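Local atomic coordinates of amphinase-2 (PDB entry 2P7S), a protein that cleaves RNA as a secreted endonuclease of the pancreatic ribonuclease family and is toxic to cultured human carcinoma cells. Residues A[99-103]-A[104-108]; A[9-13]-A[14-18]. One frame throughout, in Å; residues are numbered along the deposited sequence.

How the contacts relate
The two contacts lie in series along the chain, contact 2 near the N-terminus and contact 1 near the C-terminus, with centres about 12 Å apart. Contact 2 is the end of helix 6-15 and its run into strand 16-17. Contact 1 is the turn end of the hairpin of strands 86-101 and 104-111. Both reach the same mixed sheet, and they touch. F11 packs on P105 and F108, and F108 CB lies 3.4 Å from H15 NE2. Helix and hairpin together bring H15 and H107, the two probable catalytic histidines, to about 6 Å between side chains in one active site. An acetate, probably from the crystallisation liquor, bridges them there.

Contact 1 of 2, residues A[99-103]-A[104-108]; sequences TCRDN and YPVHF. With ACT (acetate ion), chain D.
A beta hairpin closes here with a type II' turn from R101 to Y104 and carries H107, probably the proton donor, as in related ribonucleases. R101 and Y104 form an antiparallel hydrogen-bonded pair. R101 N reaches Y104 O at 2.9 Å, and Y104 N returns to R101 O at 3.1 Å. Farther along, V106 and H107 both face T99, a classic beta bulge. T99 O takes a nearly straight bond from V106 N (2.9 Å, 175°) and a weak one from H107 N. T99 N gives to H107 O. V106 CG1 packs on R101 CB at 3.5 Å. Over one face of the Y104 ring lies N103 ND2. R101 NH2 approaches the same ring obliquely, 3.5 Å from Y104 CD1. The bent R101 chain also sends NH1 to D102 OD2, on its anti lone pair, while NH2 pairs with D5. With CG anti to the backbone N (chi1 -176°), the H107 ring has T99 OG1, itself hydrogen-bonded to N67, at one edge and an acetate oxygen at another. H107 ND1 donates to acetate O at 2.9 Å, and F108 N to acetate OXT. These two donors grip both oxygens of the anion from the hairpin, and H15 NE2 adds a third.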
loop_
_atom_site.group_PDB
_atom_site.type_symbol
_atom_site.label_atom_id
_atom_site.label_comp_id
_atom_site.label_asym_id
_atom_site.label_seq_id
_atom_site.Cartn_x
_atom_site.Cartn_y
_atom_site.Cartn_z
ATOM N N THR A 99 8.547 -4.754 2.873
ATOM C CA THR A 99 9.518 -5.106 3.899
ATOM C C THR A 99 8.683 -5.778 4.971
ATOM O O THR A 99 7.618 -5.279 5.335
ATOM C CB THR A 99 10.193 -3.877 4.532
ATOM O OG1 THR A 99 10.792 -3.075 3.510
ATOM C CG2 THR A 99 11.269 -4.318 5.521
ATOM N N CYS A 100 9.160 -6.919 5.451
ATOM C CA CYS A 100 8.473 -7.665 6.493
ATOM C C CYS A 100 9.275 -7.554 7.775
ATOM O O CYS A 100 10.497 -7.387 7.736
ATOM C CB CYS A 100 8.401 -9.153 6.150
ATOM S SG CYS A 100 7.444 -9.652 4.691
ATOM N N ARG A 101 8.576 -7.634 8.901
ATOM C CA ARG A 101 9.207 -7.648 10.215
ATOM C C ARG A 101 8.629 -8.982 10.658
ATOM O O ARG A 101 7.508 -9.045 11.164
ATOM C CB ARG A 101 8.697 -6.514 11.103
ATOM C CG ARG A 101 9.515 -6.311 12.390
ATOM C CD ARG A 101 9.251 -7.402 13.417
ATOM N NE ARG A 101 7.899 -7.314 13.967
ATOM C CZ ARG A 101 7.344 -8.239 14.747
ATOM N NH1 ARG A 101 8.021 -9.331 15.074
ATOM N NH2 ARG A 101 6.106 -8.071 15.198
ATOM N N ASP A 102 9.378 -10.053 10.408
ATOM C CA ASP A 102 8.914 -11.397 10.709
ATOM C C ASP A 102 7.625 -11.641 9.903
ATOM O O ASP A 102 7.641 -11.551 8.671
ATOM C CB ASP A 102 8.670 -11.568 12.215
ATOM C CG ASP A 102 9.962 -11.509 13.029
ATOM O OD1 ASP A 102 10.916 -12.243 12.695
ATOM O OD2 ASP A 102 10.024 -10.731 14.001
ATOM N N ASN A 103 6.509 -11.917 10.577
ATOM C CA ASN A 103 5.257 -12.201 9.873
ATOM C C ASN A 103 4.376 -10.994 9.528
ATOM O O ASN A 103 3.278 -11.159 8.989
ATOM C CB ASN A 103 4.437 -13.222 10.677
ATOM C CG ASN A 103 4.072 -12.722 12.073
ATOM O OD1 ASN A 103 4.896 -12.123 12.779
ATOM N ND2 ASN A 103 2.836 -12.988 12.487
ATOM N N TYR A 104 4.859 -9.789 9.813
ATOM C CA TYR A 104 4.084 -8.573 9.544
ATOM C C TYR A 104 4.612 -7.615 8.471
ATOM O O TYR A 104 5.777 -7.237 8.487
ATOM C CB TYR A 104 3.930 -7.754 10.829
ATOM C CG TYR A 104 3.031 -8.371 11.866
ATOM C CD1 TYR A 104 3.556 -9.013 12.989
ATOM C CD2 TYR A 104 1.647 -8.324 11.719
ATOM C CE1 TYR A 104 2.714 -9.594 13.941
ATOM C CE2 TYR A 104 0.804 -8.898 12.657
ATOM C CZ TYR A 104 1.341 -9.532 13.761
ATOM O OH TYR A 104 0.488 -10.107 14.670
ATOM N N PRO A 105 3.753 -7.224 7.515
ATOM C CA PRO A 105 4.220 -6.282 6.488
ATOM C C PRO A 105 4.415 -4.956 7.225
ATOM O O PRO A 105 3.547 -4.555 8.007
ATOM C CB PRO A 105 3.039 -6.214 5.520
ATOM C CG PRO A 105 2.434 -7.584 5.622
ATOM C CD PRO A 105 2.482 -7.857 7.115
ATOM N N VAL A 106 5.538 -4.277 7.013
ATOM C CA VAL A 106 5.763 -3.009 7.694
ATOM C C VAL A 106 6.080 -1.840 6.767
ATOM O O VAL A 106 5.957 -0.684 7.162
ATOM C CB VAL A 106 6.894 -3.124 8.772
ATOM C CG1 VAL A 106 6.513 -4.173 9.809
ATOM C CG2 VAL A 106 8.225 -3.485 8.128
ATOM N N HIS A 107 6.470 -2.123 5.531
ATOM C CA HIS A 107 6.796 -1.030 4.619
ATOM C C HIS A 107 6.566 -1.411 3.169
ATOM O O HIS A 107 6.883 -2.522 2.749
ATOM C CB HIS A 107 8.262 -0.608 4.817
ATOM C CG HIS A 107 8.673 0.576 3.994
ATOM N ND1 HIS A 107 8.165 1.842 4.201
ATOM C CD2 HIS A 107 9.541 0.683 2.957
ATOM C CE1 HIS A 107 8.701 2.677 3.328
ATOM N NE2 HIS A 107 9.540 1.999 2.561
ATOM N N PHE A 108 6.003 -0.485 2.398
ATOM C CA PHE A 108 5.774 -0.747 0.985
ATOM C C PHE A 108 6.991 -0.219 0.233
ATOM O O PHE A 108 7.288 0.971 0.288
ATOM C CB PHE A 108 4.509 -0.044 0.499
ATOM C CG PHE A 108 4.150 -0.371 -0.917
ATOM C CD1 PHE A 108 4.736 0.317 -1.977
ATOM C CD2 PHE A 108 3.252 -1.389 -1.196
ATOM C CE1 PHE A 108 4.428 -0.009 -3.294
ATOM C CE2 PHE A 108 2.938 -1.726 -2.515
ATOM C CZ PHE A 108 3.529 -1.035 -3.561
HETATM C C ACT D . 5.026 2.235 5.151
HETATM O O ACT D . 5.928 2.909 5.694
HETATM O OXT ACT D . 4.987 1.758 3.922
HETATM C CH3 ACT D . 3.815 1.923 6.019
#

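Contact 2 of 2, residues A[9-13]-A[14-18]; sequences EKFKT and KHITS. With ACT (acetate ion), chain D.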
loop_
_atom_site.group_PDB
_atom_site.type_symbol
_atom_site.label_atom_id
_atom_site.label_comp_id
_atom_site.label_asym_id
_atom_site.label_seq_id
_atom_site.Cartn_x
_atom_site.Cartn_y
_atom_site.Cartn_z
ATOM N N GLU A 9 -0.327 -2.108 11.716
ATOM C CA GLU A 9 -1.512 -1.249 11.714
ATOM C C GLU A 9 -1.286 -0.028 10.827
ATOM O O GLU A 9 -2.170 0.371 10.070
ATOM C CB GLU A 9 -1.861 -0.798 13.138
ATOM C CG GLU A 9 -2.381 -1.902 14.051
ATOM C CD GLU A 9 -3.675 -2.534 13.553
ATOM O OE1 GLU A 9 -4.549 -1.792 13.054
ATOM O OE2 GLU A 9 -3.826 -3.773 13.674
ATOM N N LYS A 10 -0.097 0.558 10.919
ATOM C CA LYS A 10 0.226 1.725 10.111
ATOM C C LYS A 10 0.261 1.343 8.631
ATOM O O LYS A 10 -0.210 2.104 7.783
ATOM C CB LYS A 10 1.577 2.307 10.527
ATOM C CG LYS A 10 1.921 3.615 9.833
ATOM C CD LYS A 10 3.324 4.071 10.186
ATOM C CE LYS A 10 3.688 5.350 9.456
ATOM N NZ LYS A 10 5.093 5.766 9.732
ATOM N N PHE A 11 0.816 0.169 8.325
ATOM C CA PHE A 11 0.894 -0.299 6.943
ATOM C C PHE A 11 -0.506 -0.489 6.357
ATOM O O PHE A 11 -0.770 -0.065 5.231
ATOM C CB PHE A 11 1.656 -1.627 6.854
ATOM C CG PHE A 11 1.763 -2.173 5.452
ATOM C CD1 PHE A 11 2.914 -1.977 4.697
ATOM C CD2 PHE A 11 0.707 -2.881 4.886
ATOM C CE1 PHE A 11 3.013 -2.482 3.389
ATOM C CE2 PHE A 11 0.793 -3.386 3.588
ATOM C CZ PHE A 11 1.949 -3.185 2.838
ATOM N N LYS A 12 -1.393 -1.140 7.113
ATOM C CA LYS A 12 -2.763 -1.378 6.650
ATOM C C LYS A 12 -3.488 -0.065 6.374
ATOM O O LYS A 12 -4.168 0.085 5.358
ATOM C CB LYS A 12 -3.573 -2.163 7.692
ATOM C CG LYS A 12 -3.264 -3.651 7.776
ATOM C CD LYS A 12 -4.227 -4.365 8.731
ATOM C CE LYS A 12 -4.028 -3.908 10.170
ATOM N NZ LYS A 12 -5.006 -4.545 11.108
ATOM N N THR A 13 -3.343 0.877 7.297
ATOM C CA THR A 13 -3.996 2.174 7.186
ATOM C C THR A 13 -3.501 2.942 5.965
ATOM O O THR A 13 -4.289 3.480 5.192
ATOM C CB THR A 13 -3.746 3.032 8.463
ATOM O OG1 THR A 13 -4.383 2.415 9.592
ATOM C CG2 THR A 13 -4.312 4.440 8.289
ATOM N N LYS A 14 -2.187 2.965 5.791
ATOM C CA LYS A 14 -1.581 3.683 4.689
ATOM C C LYS A 14 -1.662 3.013 3.314
ATOM O O LYS A 14 -1.741 3.705 2.301
ATOM C CB LYS A 14 -0.110 3.968 5.014
ATOM C CG LYS A 14 0.567 4.895 4.017
ATOM C CD LYS A 14 1.983 5.267 4.443
ATOM C CE LYS A 14 2.555 6.319 3.505
ATOM N NZ LYS A 14 3.964 6.645 3.832
ATOM N N HIS A 15 -1.665 1.683 3.275
ATOM C CA HIS A 15 -1.651 0.974 1.996
ATOM C C HIS A 15 -2.768 0.025 1.615
ATOM O O HIS A 15 -2.859 -0.357 0.448
ATOM C CB HIS A 15 -0.339 0.194 1.874
ATOM C CG HIS A 15 0.872 1.063 1.895
ATOM N ND1 HIS A 15 1.192 1.901 0.854
ATOM C CD2 HIS A 15 1.826 1.246 2.839
ATOM C CE1 HIS A 15 2.293 2.567 1.153
ATOM N NE2 HIS A 15 2.698 2.189 2.352
ATOM N N ILE A 16 -3.601 -0.392 2.558
ATOM C CA ILE A 16 -4.651 -1.325 2.189
ATOM C C ILE A 16 -6.027 -0.678 2.158
ATOM O O ILE A 16 -6.422 0.026 3.089
ATOM C CB ILE A 16 -4.667 -2.549 3.127
ATOM C CG1 ILE A 16 -3.269 -3.180 3.167
ATOM C CG2 ILE A 16 -5.670 -3.577 2.610
ATOM C CD1 ILE A 16 -3.183 -4.485 3.938
ATOM N N THR A 17 -6.750 -0.906 1.067
ATOM C CA THR A 17 -8.077 -0.332 0.938
ATOM C C THR A 17 -9.142 -1.348 0.553
ATOM O O THR A 17 -8.894 -2.268 -0.238
ATOM C CB THR A 17 -8.103 0.823 -0.099
ATOM O OG1 THR A 17 -9.418 1.397 -0.119
ATOM C CG2 THR A 17 -7.764 0.319 -1.495
ATOM N N SER A 18 -10.330 -1.179 1.132
ATOM C CA SER A 18 -11.457 -2.057 0.838
ATOM C C SER A 18 -12.287 -1.446 -0.299
ATOM O O SER A 18 -13.259 -2.040 -0.762
ATOM C CB SER A 18 -12.333 -2.232 2.082
ATOM O OG SER A 18 -12.903 -0.998 2.488
HETATM C C ACT D . 5.026 2.235 5.151
HETATM O O ACT D . 5.928 2.909 5.694
HETATM O OXT ACT D . 4.987 1.758 3.922
HETATM C CH3 ACT D . 3.815 1.923 6.019
HETATM O O HOH W 1 -5.500 2.511 3.053
#
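The rings of F11 and H15 meet obliquely, with centroids 5.0 Å apart and planes at 47°. H15 CD2 lies over one face of the F11 ring, offset toward its rim and 3.9 Å from F11 CD1. H15 CB sits over the F11 ring as a CH-pi contact, 16° off the ring normal. I16 CG1 comes obliquely to the F11 ring, 4.1 Å from F11 CE2. One face of the H15 ring carries K14 CG, again toward the rim. At the H15 edge, NE2 donates to acetate OXT at 2.8 Å, though the bond is bent (136°). H15 ND1 is hydrogen-bonded to T46 O. With the acetate at NE2, both nitrogens are engaged in this crystal, which restrains the ring's rotation.

The backbone bonds of the helix are K14 N to K10 O, H15 N to F11 O at 2.8 Å, and I16 N to K12 O. I16 is the first residue to leave helical geometry, and its CD1 packs on K12 CG at 3.9 Å. A water donates to both T13 O and I16 O, tying the last turn to the departing chain. E9 O accepts from T13 N and T13 OG1, which arrive from opposite faces of its plane. K10 and K14 both pair with D38. The whole is the N-terminal helix of the pancreatic ribonuclease fold, which brings H15, the likely proton acceptor, to the active site.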